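Local coordinates for protein genome packaging NTPase B204 (PDB 4KFT) that probably hydrolyses nucleoside triphosphates to drive packaging of the viral genome into the capsids of Sulfolobus turreted icosahedral virus 2, at residues Y19-Y24 with S48-F53; T98-D103 with L131-S136; Q113-A118 with M144-K149; I155-R160 with Y186-Y191. All blocks are in the same frame, centred on the assembly; numbering follows the deposited sequence.

Interaction 1 (Y19-Y24 with S48-F53). With AGS (phosphothiophosphoric acid-adenylate ester), chain F.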
# COMPACT_ATOMS: atom_id res chain seq x y z
N TYR A 19 -5.31 1.63 10.67
CA TYR A 19 -5.12 2.82 11.50
C TYR A 19 -4.09 3.79 10.92
O TYR A 19 -4.33 4.99 10.86
CB TYR A 19 -4.69 2.41 12.91
CG TYR A 19 -4.88 3.48 13.96
CD1 TYR A 19 -6.07 3.57 14.67
CD2 TYR A 19 -3.86 4.39 14.25
CE1 TYR A 19 -6.25 4.55 15.66
CE2 TYR A 19 -4.03 5.36 15.23
CZ TYR A 19 -5.23 5.45 15.93
OH TYR A 19 -5.40 6.42 16.91
N LEU A 20 -2.94 3.25 10.52
CA LEU A 20 -1.88 4.00 9.85
C LEU A 20 -2.39 4.68 8.58
O LEU A 20 -2.05 5.83 8.30
CB LEU A 20 -0.74 3.05 9.47
CG LEU A 20 0.72 3.48 9.60
CD1 LEU A 20 0.95 4.02 10.97
CD2 LEU A 20 1.65 2.30 9.35
N ILE A 21 -3.18 3.97 7.80
CA ILE A 21 -3.75 4.56 6.60
C ILE A 21 -4.69 5.70 6.99
O ILE A 21 -4.56 6.83 6.51
CB ILE A 21 -4.49 3.50 5.77
CG1 ILE A 21 -3.48 2.53 5.15
CG2 ILE A 21 -5.33 4.16 4.70
CD1 ILE A 21 -4.09 1.33 4.50
N LYS A 22 -5.63 5.41 7.88
CA LYS A 22 -6.64 6.37 8.30
C LYS A 22 -6.05 7.57 9.02
O LYS A 22 -6.57 8.68 8.92
CB LYS A 22 -7.68 5.70 9.20
CG LYS A 22 -8.62 4.74 8.50
CD LYS A 22 -9.46 3.96 9.50
CE LYS A 22 -9.93 2.62 8.93
NZ LYS A 22 -10.18 1.57 10.00
N HIS A 23 -4.96 7.37 9.76
CA HIS A 23 -4.53 8.43 10.65
C HIS A 23 -3.16 9.01 10.38
O HIS A 23 -2.75 9.97 11.03
CB HIS A 23 -4.67 7.99 12.11
CG HIS A 23 -6.09 7.68 12.48
ND1 HIS A 23 -7.11 8.59 12.35
CD2 HIS A 23 -6.65 6.54 12.96
CE1 HIS A 23 -8.24 8.04 12.75
NE2 HIS A 23 -7.99 6.80 13.12
N TYR A 24 -2.46 8.47 9.40
CA TYR A 24 -1.12 8.91 9.10
C TYR A 24 -1.03 9.26 7.62
O TYR A 24 -0.63 10.37 7.27
CB TYR A 24 -0.17 7.78 9.50
CG TYR A 24 1.31 7.93 9.23
CD1 TYR A 24 2.08 8.85 9.94
CD2 TYR A 24 1.95 7.07 8.35
CE1 TYR A 24 3.46 8.94 9.74
CE2 TYR A 24 3.34 7.15 8.14
CZ TYR A 24 4.09 8.09 8.83
OH TYR A 24 5.45 8.18 8.63
N SER A 48 -19.07 0.34 5.20
CA SER A 48 -17.77 -0.33 5.24
C SER A 48 -16.73 0.47 6.02
O SER A 48 -16.96 1.63 6.39
CB SER A 48 -17.27 -0.63 3.82
OG SER A 48 -16.24 0.28 3.44
N GLU A 49 -15.57 -0.15 6.23
CA GLU A 49 -14.51 0.36 7.11
C GLU A 49 -13.99 1.76 6.74
O GLU A 49 -13.64 2.56 7.62
CB GLU A 49 -13.36 -0.66 7.16
CG GLU A 49 -12.05 -0.14 7.72
CD GLU A 49 -11.06 -1.26 8.06
OE1 GLU A 49 -11.06 -2.31 7.37
OE2 GLU A 49 -10.30 -1.09 9.03
N TYR A 50 -13.94 2.07 5.45
CA TYR A 50 -13.44 3.37 5.00
C TYR A 50 -14.56 4.32 4.51
O TYR A 50 -14.27 5.42 4.04
CB TYR A 50 -12.39 3.18 3.91
CG TYR A 50 -11.12 2.45 4.34
CD1 TYR A 50 -10.02 3.15 4.86
CD2 TYR A 50 -11.01 1.07 4.20
CE1 TYR A 50 -8.86 2.48 5.24
CE2 TYR A 50 -9.86 0.39 4.58
CZ TYR A 50 -8.78 1.10 5.10
OH TYR A 50 -7.64 0.42 5.47
N SER A 51 -15.82 3.90 4.63
CA SER A 51 -16.99 4.68 4.19
C SER A 51 -16.91 6.19 4.36
O SER A 51 -17.43 6.94 3.55
CB SER A 51 -18.27 4.19 4.88
OG SER A 51 -18.68 2.94 4.36
N LYS A 52 -16.26 6.65 5.42
CA LYS A 52 -16.26 8.07 5.73
C LYS A 52 -15.03 8.81 5.20
O LYS A 52 -14.83 9.98 5.51
CB LYS A 52 -16.39 8.27 7.25
N PHE A 53 -14.21 8.14 4.39
CA PHE A 53 -12.98 8.78 3.89
C PHE A 53 -13.01 9.27 2.44
O PHE A 53 -12.06 9.90 1.98
CB PHE A 53 -11.76 7.90 4.14
CG PHE A 53 -11.36 7.83 5.59
CD1 PHE A 53 -10.43 8.72 6.10
CD2 PHE A 53 -11.94 6.92 6.44
CE1 PHE A 53 -10.07 8.68 7.44
CE2 PHE A 53 -11.59 6.87 7.77
CZ PHE A 53 -10.64 7.75 8.28
PB AGS F . -5.20 -3.92 11.07
O1B AGS F . -3.67 -4.06 10.89
O2B AGS F . -5.84 -5.31 11.18
O3B AGS F . -5.80 -3.17 9.86
PA AGS F . -6.35 -1.92 12.72
O1A AGS F . -5.89 -0.67 11.92
O2A AGS F . -7.83 -2.21 12.40
O3A AGS F . -5.45 -3.18 12.45
O5' AGS F . -6.25 -1.56 14.22
C5' AGS F . -6.62 -2.45 15.21
C4' AGS F . -7.00 -1.89 16.55
O4' AGS F . -5.92 -1.34 17.23
C3' AGS F . -8.02 -0.79 16.42
O3' AGS F . -8.85 -0.83 17.52
C2' AGS F . -7.26 0.40 16.46
O2' AGS F . -8.04 1.38 17.04
C1' AGS F . -6.08 0.07 17.33
N9 AGS F . -4.90 0.72 16.91
C8 AGS F . -4.08 0.56 15.87
N7 AGS F . -3.12 1.49 15.97
C5 AGS F . -3.33 2.24 17.07
C6 AGS F . -2.65 3.31 17.64
N6 AGS F . -1.46 3.86 17.08
N1 AGS F . -3.14 3.85 18.77
C2 AGS F . -4.26 3.37 19.34
N3 AGS F . -4.92 2.34 18.80
C4 AGS F . -4.48 1.75 17.68
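K22 of helix 17-31 and F53 have the nearest CA atoms, 8.1 Å apart, and two overlapping type I turns, S48 to S51 and Y50 to F53, fold the loop beside the helix. Across this gap the long K22 chain does most of the bridging. Its CG lies 3.6 Å from F53 CZ, approaching that ring obliquely. Further along, CE makes an off-centre CH-pi contact with Y50, 4.3 Å from the ring centroid. The extended chain then sets K22 NZ 2.8 Å from E49 OE2, a salt bridge that uses the carboxylate's anti lone pair. Beside it, I21 CG2 reaches Y50 CE1 at 3.9 Å, while Y50 OH is hydrogen-bonded to S18 in what appears to be a Walker A P-loop. The same helix start holds the nucleotide analogue: Y19 N donates to O1A of AGS at 2.7 Å. With CG anti to the backbone nitrogen (chi1 -161°), the Y19 ring lays one face on the adenine and the other against H23 CD2. The salt bridge ties the loop to helix 17-31, and K22 would probably offset some of the negative charge of a carboxylate about 4 Å from a bound magnesium ion.

Interaction 2 (T98-D103 with L131-S136)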
# COMPACT_ATOMS: atom_id res chain seq x y z
N THR A 98 -2.10 10.67 -7.90
CA THR A 98 -3.13 10.12 -7.05
C THR A 98 -2.57 8.90 -6.35
O THR A 98 -1.78 8.17 -6.92
CB THR A 98 -4.37 9.76 -7.92
OG1 THR A 98 -4.96 10.96 -8.44
CG2 THR A 98 -5.42 8.99 -7.13
N VAL A 99 -2.96 8.66 -5.10
CA VAL A 99 -2.54 7.43 -4.45
C VAL A 99 -3.64 6.38 -4.48
O VAL A 99 -4.74 6.60 -3.99
CB VAL A 99 -2.11 7.68 -3.00
CG1 VAL A 99 -1.75 6.37 -2.34
CG2 VAL A 99 -0.93 8.65 -2.95
N LEU A 100 -3.35 5.24 -5.10
CA LEU A 100 -4.25 4.10 -5.07
C LEU A 100 -3.94 3.24 -3.84
O LEU A 100 -2.88 2.64 -3.72
CB LEU A 100 -4.14 3.27 -6.38
CG LEU A 100 -5.07 2.06 -6.51
CD1 LEU A 100 -6.54 2.51 -6.65
CD2 LEU A 100 -4.69 1.17 -7.67
N ILE A 101 -4.89 3.21 -2.91
CA ILE A 101 -4.74 2.48 -1.67
C ILE A 101 -5.51 1.17 -1.73
O ILE A 101 -6.72 1.16 -1.92
CB ILE A 101 -5.26 3.34 -0.50
CG1 ILE A 101 -4.55 4.70 -0.53
CG2 ILE A 101 -5.07 2.61 0.82
CD1 ILE A 101 -4.98 5.66 0.56
N ILE A 102 -4.80 0.06 -1.56
CA ILE A 102 -5.41 -1.27 -1.68
C ILE A 102 -5.27 -2.07 -0.39
O ILE A 102 -4.22 -2.65 -0.14
CB ILE A 102 -4.72 -2.05 -2.81
CG1 ILE A 102 -4.77 -1.22 -4.10
CG2 ILE A 102 -5.34 -3.43 -2.97
CD1 ILE A 102 -4.05 -1.84 -5.26
N ASP A 103 -6.32 -2.13 0.44
CA ASP A 103 -6.21 -2.75 1.76
C ASP A 103 -6.13 -4.28 1.73
O ASP A 103 -6.10 -4.93 2.78
CB ASP A 103 -7.33 -2.28 2.70
CG ASP A 103 -6.91 -2.31 4.18
OD1 ASP A 103 -6.45 -1.27 4.70
OD2 ASP A 103 -7.05 -3.38 4.82
N LEU A 131 0.31 7.64 -10.54
CA LEU A 131 -0.36 6.91 -9.48
C LEU A 131 0.64 6.33 -8.50
O LEU A 131 1.52 5.57 -8.88
CB LEU A 131 -1.21 5.77 -10.06
CG LEU A 131 -2.52 6.17 -10.74
CD1 LEU A 131 -3.06 5.00 -11.53
CD2 LEU A 131 -3.55 6.61 -9.68
N GLY A 132 0.51 6.72 -7.24
CA GLY A 132 1.21 6.07 -6.15
C GLY A 132 0.41 4.86 -5.72
O GLY A 132 -0.75 4.68 -6.11
N LEU A 133 1.01 4.03 -4.89
CA LEU A 133 0.36 2.81 -4.47
C LEU A 133 0.57 2.64 -2.99
O LEU A 133 1.67 2.91 -2.49
CB LEU A 133 0.99 1.65 -5.23
CG LEU A 133 0.25 0.40 -5.67
CD1 LEU A 133 -0.88 0.74 -6.64
CD2 LEU A 133 1.26 -0.56 -6.31
N ILE A 134 -0.46 2.24 -2.25
CA ILE A 134 -0.25 1.70 -0.92
C ILE A 134 -0.83 0.31 -0.86
O ILE A 134 -2.03 0.13 -0.98
CB ILE A 134 -0.85 2.56 0.21
CG1 ILE A 134 -0.27 3.98 0.17
CG2 ILE A 134 -0.55 1.92 1.56
CD1 ILE A 134 -0.83 4.92 1.29
N LEU A 135 0.02 -0.69 -0.71
CA LEU A 135 -0.44 -2.07 -0.62
C LEU A 135 -0.39 -2.56 0.82
O LEU A 135 0.58 -2.31 1.54
CB LEU A 135 0.42 -2.97 -1.50
CG LEU A 135 0.49 -2.63 -2.98
CD1 LEU A 135 1.19 -3.77 -3.70
CD2 LEU A 135 -0.90 -2.42 -3.55
N SER A 136 -1.41 -3.30 1.21
CA SER A 136 -1.54 -3.76 2.59
C SER A 136 -1.59 -5.28 2.61
O SER A 136 -2.28 -5.89 1.80
CB SER A 136 -2.82 -3.19 3.19
OG SER A 136 -2.84 -3.36 4.58
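I134 fits against V99 and I101 on one side of the sheet: its CG1 is 3.8 Å from V99 CG1, and its CD1 is 4.1 Å from I101 CG1. Both isoleucines set CG1 beside the backbone nitrogen (chi1 -54° for I101, -58° for I134), which lets their chains run alongside each other in the same direction. The other side of the sheet is packed by L100 with L133 and by I102 with L135, the latter pair meeting at 3.6 Å between I102 CD1 and L135 CD2. Beneath these side chains the strands run parallel and in register from T98 opposite L131 to I102 opposite L135. The two belong to the centre of a P-loop NTPase sheet, in which strand 131-137 is inserted between strand 6-10, leading to the P-loop, and strand 98-102, whose sequence and position fit a Walker B strand. Five backbone hydrogen bonds join them. I102 N to I134 O is almost straight at 2.8 Å, whereas the last, S136 N to I102 O, stretches to 3.2 Å with an N-H...O angle of 136°. Where the pairing ends, S136 CB packs 3.7 Å from D103 CA. S136 OG is buried here without a polar partner. In the conformer given here, D103 OD1 is hydrogen-bonded to S18 OG and the side chain is about 4 Å from the magnesium ion, details less certain because a second conformer exists.

Interaction 3 (Q113-A118 with M144-K149); sequences QKVTPA and MPIVYK
M144 places CG beside its backbone nitrogen (chi1 -58°) and then runs extended, and this straight chain carries its CE to the carbonyl oxygens of Q113 and K114 and to the V115 side chain. V115 answers by turning CG1 anti to its own nitrogen (chi1 -178°), which leaves CG2 to meet the methionine. V115 CG2 lies 3.8 Å from M144 CE and equally near the sulfur, the two side chains meeting at a slant. The methyl is also 3.5 Å from K114 O and 3.6 Å from Q113 O, with Q113 CB touching it at 3.9 Å. A looser neighbour is I146, whose CD1 stands 4.4 Å from V115 CG2. No hydrogen bond crosses this interface, and the two segments bury just 150 Å² between them. In the fold it joins the ends of two connections: the loop that runs from strand 98-102 into helix 117-124, and the start of helix 145-150, which follows strand 131-137. T116 is the N-cap of the first helix, its OG1 bonded to I119 N, while V147 N returns a 2.8 Å bond to M144 O in the opening turn of the second. Polar groups at the edge look elsewhere: Q113 NE2 is hydrogen-bonded to Y107 O, and the backbone of M144 to F109. Q113, K114 and V115 all touch a crystal neighbour, which may influence the shape of this loop.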
# COMPACT_ATOMS: atom_id res chain seq x y z
N GLN A 113 1.55 -15.70 -8.36
CA GLN A 113 0.53 -15.36 -9.35
C GLN A 113 1.19 -14.81 -10.61
O GLN A 113 2.30 -14.31 -10.57
CB GLN A 113 -0.40 -14.27 -8.80
CG GLN A 113 -1.75 -14.73 -8.32
CD GLN A 113 -2.61 -13.56 -7.86
OE1 GLN A 113 -2.18 -12.39 -7.92
NE2 GLN A 113 -3.81 -13.85 -7.37
N LYS A 114 0.48 -14.87 -11.73
CA LYS A 114 0.96 -14.25 -12.96
C LYS A 114 0.93 -12.73 -12.83
O LYS A 114 0.36 -12.18 -11.88
CB LYS A 114 0.06 -14.66 -14.13
CG LYS A 114 -1.29 -13.94 -14.14
CD LYS A 114 -2.33 -14.79 -14.83
CE LYS A 114 -3.66 -14.04 -15.03
NZ LYS A 114 -4.01 -14.05 -16.49
N VAL A 115 1.54 -12.06 -13.79
CA VAL A 115 1.55 -10.61 -13.80
C VAL A 115 0.94 -10.12 -15.11
O VAL A 115 1.53 -10.30 -16.17
CB VAL A 115 2.98 -10.02 -13.59
CG1 VAL A 115 2.94 -8.50 -13.56
CG2 VAL A 115 3.60 -10.56 -12.29
N THR A 116 -0.26 -9.55 -15.02
CA THR A 116 -0.91 -8.92 -16.16
C THR A 116 -0.20 -7.61 -16.47
O THR A 116 0.57 -7.11 -15.64
CB THR A 116 -2.37 -8.60 -15.83
OG1 THR A 116 -2.41 -7.67 -14.75
CG2 THR A 116 -3.14 -9.88 -15.48
N PRO A 117 -0.44 -7.05 -17.67
CA PRO A 117 0.07 -5.74 -18.05
C PRO A 117 -0.25 -4.63 -17.05
O PRO A 117 0.58 -3.74 -16.87
CB PRO A 117 -0.64 -5.46 -19.38
CG PRO A 117 -0.78 -6.81 -19.99
CD PRO A 117 -1.05 -7.75 -18.83
N ALA A 118 -1.43 -4.69 -16.43
CA ALA A 118 -1.86 -3.64 -15.49
C ALA A 118 -1.09 -3.72 -14.17
O ALA A 118 -0.62 -2.71 -13.66
CB ALA A 118 -3.40 -3.68 -15.23
N MET A 144 4.13 -11.08 -4.01
CA MET A 144 5.26 -11.46 -4.86
C MET A 144 6.50 -10.77 -4.35
O MET A 144 6.43 -9.59 -4.03
CB MET A 144 5.06 -10.99 -6.29
CG MET A 144 3.84 -11.47 -6.97
SD MET A 144 3.61 -10.55 -8.51
CE MET A 144 1.96 -11.15 -8.96
N PRO A 145 7.64 -11.48 -4.32
CA PRO A 145 8.90 -10.84 -3.94
C PRO A 145 9.18 -9.60 -4.77
O PRO A 145 9.78 -8.66 -4.25
CB PRO A 145 9.96 -11.93 -4.21
CG PRO A 145 9.23 -13.20 -4.03
CD PRO A 145 7.79 -12.93 -4.50
N ILE A 146 8.74 -9.57 -6.02
CA ILE A 146 8.98 -8.37 -6.82
C ILE A 146 8.26 -7.11 -6.30
O ILE A 146 8.68 -5.99 -6.60
CB ILE A 146 8.78 -8.60 -8.35
CG1 ILE A 146 7.31 -8.82 -8.72
CG2 ILE A 146 9.66 -9.77 -8.84
CD1 ILE A 146 7.09 -8.98 -10.19
N VAL A 147 7.21 -7.29 -5.49
CA VAL A 147 6.59 -6.13 -4.84
C VAL A 147 7.57 -5.46 -3.87
O VAL A 147 7.74 -4.25 -3.89
CB VAL A 147 5.23 -6.49 -4.15
CG1 VAL A 147 4.77 -5.37 -3.22
CG2 VAL A 147 4.15 -6.78 -5.20
N TYR A 148 8.26 -6.26 -3.05
CA TYR A 148 9.33 -5.74 -2.19
C TYR A 148 10.51 -5.09 -2.94
O TYR A 148 11.02 -4.06 -2.50
CB TYR A 148 9.77 -6.80 -1.15
CG TYR A 148 8.57 -7.33 -0.41
CD1 TYR A 148 7.81 -6.49 0.41
CD2 TYR A 148 8.15 -8.65 -0.56
CE1 TYR A 148 6.67 -6.97 1.07
CE2 TYR A 148 7.01 -9.13 0.09
CZ TYR A 148 6.28 -8.29 0.91
OH TYR A 148 5.15 -8.76 1.55
N LYS A 149 10.94 -5.66 -4.07
CA LYS A 149 11.97 -4.99 -4.87
C LYS A 149 11.50 -3.64 -5.44
O LYS A 149 12.26 -2.68 -5.49
CB LYS A 149 12.45 -5.88 -6.04
CG LYS A 149 12.94 -7.28 -5.65
CD LYS A 149 13.84 -7.28 -4.41
CE LYS A 149 14.90 -8.40 -4.51
NZ LYS A 149 15.53 -8.77 -3.21

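Interaction 4 (I155-R160 with Y186-Y191); sequences IMFYTR and YHFLIY. With AGS (phosphothiophosphoric acid-adenylate ester), chain F.
F188 meets I155, M156 and F157 where strand 188-192 pairs antiparallel with strand 153-156, and where the parallel part of a P-loop NTPase sheet gives way to antiparallel strands. Followed outward, the side chain begins at F188 CB, which lies 3.6 Å from M156 O. The same CB sits over one face of F157, 4.1 Å from the ring centroid and 16° off its normal, a CH-pi contact. Its CG occupies the crowded position between backbone nitrogen and carbonyl carbon (chi1 59°), turning the ring along I155, where CD2 meets I155 CG2 at 3.6 Å. Further out, CZ packs on L20 of helix 17-31, and the ring stacks on H201 of the neighbouring strand. The F157 and F188 rings themselves meet obliquely. Behind them, M156 and L189 form a hydrogen-bonded pair: M156 N to L189 O at 3.0 Å and L189 N to M156 O at 2.9 Å, both in the carbonyl planes. On the side of the sheet away from F188, M156 bends at chi3 (-90°) and brings its CE 3.7 Å from L189 CD2. Two residues before the strand, Y186 lays a ring face on the adenine of AGS, opposite the face that Y19 covers, so the base is held between two tyrosines. Past the last strand pair, a water bridges the two segments, accepting from Y158 N at 3.0 Å and donating to H187 O at 2.7 Å.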
# COMPACT_ATOMS: atom_id res chain seq x y z
N ILE A 155 6.81 -0.87 5.32
CA ILE A 155 6.48 -0.69 6.72
C ILE A 155 6.03 -2.01 7.32
O ILE A 155 5.16 -2.68 6.78
CB ILE A 155 5.38 0.38 6.91
CG1 ILE A 155 5.96 1.76 6.61
CG2 ILE A 155 4.77 0.30 8.31
CD1 ILE A 155 4.93 2.79 6.37
N MET A 156 6.66 -2.37 8.44
CA MET A 156 6.42 -3.65 9.09
C MET A 156 6.09 -3.50 10.59
O MET A 156 6.78 -2.78 11.30
CB MET A 156 7.65 -4.54 8.93
CG MET A 156 8.03 -4.86 7.47
SD MET A 156 9.71 -5.50 7.31
CE MET A 156 10.60 -3.96 7.08
N PHE A 157 5.05 -4.19 11.05
CA PHE A 157 4.78 -4.38 12.48
C PHE A 157 5.44 -5.66 12.98
O PHE A 157 5.97 -6.44 12.18
CB PHE A 157 3.26 -4.41 12.76
CG PHE A 157 2.56 -3.13 12.40
CD1 PHE A 157 2.30 -2.17 13.36
CD2 PHE A 157 2.20 -2.88 11.08
CE1 PHE A 157 1.66 -0.98 13.03
CE2 PHE A 157 1.57 -1.69 10.74
CZ PHE A 157 1.30 -0.74 11.72
N TYR A 158 5.38 -5.86 14.29
CA TYR A 158 5.99 -7.02 14.95
C TYR A 158 5.70 -8.34 14.28
O TYR A 158 4.55 -8.61 13.91
CB TYR A 158 5.51 -7.12 16.40
CG TYR A 158 5.76 -8.48 17.04
CD1 TYR A 158 6.95 -8.75 17.71
CD2 TYR A 158 4.79 -9.49 17.01
CE1 TYR A 158 7.18 -9.98 18.31
CE2 TYR A 158 5.01 -10.73 17.58
CZ TYR A 158 6.21 -10.97 18.24
OH TYR A 158 6.45 -12.18 18.83
N THR A 159 6.73 -9.18 14.17
CA THR A 159 6.54 -10.59 13.86
C THR A 159 7.77 -11.39 14.23
O THR A 159 8.89 -10.90 14.16
CB THR A 159 6.22 -10.82 12.38
OG1 THR A 159 6.02 -12.22 12.16
CG2 THR A 159 7.38 -10.34 11.49
N ARG A 160 7.55 -12.65 14.59
CA ARG A 160 8.64 -13.58 14.83
C ARG A 160 8.36 -14.89 14.17
O ARG A 160 8.94 -15.90 14.53
CB ARG A 160 8.83 -13.82 16.33
CG ARG A 160 9.43 -12.66 17.04
CD ARG A 160 9.80 -13.01 18.45
NE ARG A 160 10.34 -11.82 19.10
CZ ARG A 160 11.24 -11.84 20.07
NH1 ARG A 160 11.72 -13.00 20.52
NH2 ARG A 160 11.67 -10.70 20.59
N TYR A 186 1.72 -1.53 18.12
CA TYR A 186 1.50 -0.34 17.29
C TYR A 186 2.77 0.39 16.92
O TYR A 186 2.69 1.40 16.21
CB TYR A 186 0.51 0.65 17.94
CG TYR A 186 -0.76 0.01 18.43
CD1 TYR A 186 -1.40 -0.98 17.68
CD2 TYR A 186 -1.32 0.37 19.64
CE1 TYR A 186 -2.55 -1.57 18.11
CE2 TYR A 186 -2.48 -0.22 20.10
CZ TYR A 186 -3.10 -1.19 19.33
OH TYR A 186 -4.25 -1.78 19.79
N HIS A 187 3.92 -0.07 17.42
CA HIS A 187 5.21 0.43 16.94
C HIS A 187 5.46 -0.22 15.58
O HIS A 187 5.05 -1.35 15.36
CB HIS A 187 6.36 0.03 17.87
CG HIS A 187 6.37 0.75 19.18
ND1 HIS A 187 5.33 0.68 20.09
CD2 HIS A 187 7.32 1.53 19.76
CE1 HIS A 187 5.63 1.41 21.15
NE2 HIS A 187 6.83 1.93 20.98
N PHE A 188 6.16 0.49 14.70
CA PHE A 188 6.44 -0.03 13.37
C PHE A 188 7.78 0.41 12.79
O PHE A 188 8.24 1.53 12.99
CB PHE A 188 5.31 0.30 12.39
CG PHE A 188 5.03 1.77 12.21
CD1 PHE A 188 4.26 2.46 13.13
CD2 PHE A 188 5.49 2.45 11.09
CE1 PHE A 188 3.97 3.82 12.97
CE2 PHE A 188 5.20 3.80 10.90
CZ PHE A 188 4.43 4.49 11.83
N LEU A 189 8.39 -0.51 12.06
CA LEU A 189 9.66 -0.27 11.42
C LEU A 189 9.39 0.31 10.04
O LEU A 189 8.55 -0.20 9.32
CB LEU A 189 10.38 -1.61 11.29
CG LEU A 189 11.86 -1.68 10.95
CD1 LEU A 189 12.39 -3.02 11.44
CD2 LEU A 189 12.07 -1.54 9.45
N ILE A 190 10.08 1.38 9.68
CA ILE A 190 10.04 1.89 8.31
C ILE A 190 11.35 1.55 7.60
O ILE A 190 12.43 1.82 8.11
CB ILE A 190 9.87 3.43 8.28
CG1 ILE A 190 8.58 3.85 8.98
CG2 ILE A 190 9.86 3.92 6.84
CD1 ILE A 190 8.39 5.35 9.02
N TYR A 191 11.26 0.96 6.41
CA TYR A 191 12.45 0.67 5.61
C TYR A 191 12.41 1.42 4.28
O TYR A 191 11.59 1.13 3.41
CB TYR A 191 12.62 -0.82 5.36
CG TYR A 191 13.90 -1.17 4.58
CD1 TYR A 191 15.16 -1.12 5.18
CD2 TYR A 191 13.83 -1.56 3.25
CE1 TYR A 191 16.32 -1.45 4.48
CE2 TYR A 191 14.97 -1.89 2.53
CZ TYR A 191 16.21 -1.83 3.15
OH TYR A 191 17.33 -2.16 2.42
PB AGS F . -5.20 -3.92 11.07
O1B AGS F . -3.67 -4.06 10.89
O2B AGS F . -5.84 -5.31 11.18
O3B AGS F . -5.80 -3.17 9.86
PA AGS F . -6.35 -1.92 12.72
O1A AGS F . -5.89 -0.67 11.92
O2A AGS F . -7.83 -2.21 12.40
O3A AGS F . -5.45 -3.18 12.45
O5' AGS F . -6.25 -1.56 14.22
C5' AGS F . -6.62 -2.45 15.21
C4' AGS F . -7.00 -1.89 16.55
O4' AGS F . -5.92 -1.34 17.23
C3' AGS F . -8.02 -0.79 16.42
O3' AGS F . -8.85 -0.83 17.52
C2' AGS F . -7.26 0.40 16.46
O2' AGS F . -8.04 1.38 17.04
C1' AGS F . -6.08 0.07 17.33
N9 AGS F . -4.90 0.72 16.91
C8 AGS F . -4.08 0.56 15.87
N7 AGS F . -3.12 1.49 15.97
C5 AGS F . -3.33 2.24 17.07
C6 AGS F . -2.65 3.31 17.64
N6 AGS F . -1.46 3.86 17.08
N1 AGS F . -3.14 3.85 18.77
C2 AGS F . -4.26 3.37 19.34
N3 AGS F . -4.92 2.34 18.80
C4 AGS F . -4.48 1.75 17.68
O HOH W 1 4.31 -3.81 16.19

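Overall arrangement
Interactions 2 and 4 are buried pairings within one sheet, parallel at its centre and antiparallel toward one end; their nearest atoms are about 7 Å apart. Interaction 1, partly buried, joins a helix to a loop through a salt bridge and aromatic packing, and it touches both: I21 packs on I101, while L20 packs on I155 and F157. Interactions 1 and 4 also share AGS, whereas 1 and 2 each bring a carboxylate near the magnesium ion. Interaction 3 is the surface contact, without a hydrogen bond across it, a methionine methyl resting on a valine and two backbone carbonyls. Its helices follow the two strands of interaction 2, and V147 packs on L135 between them.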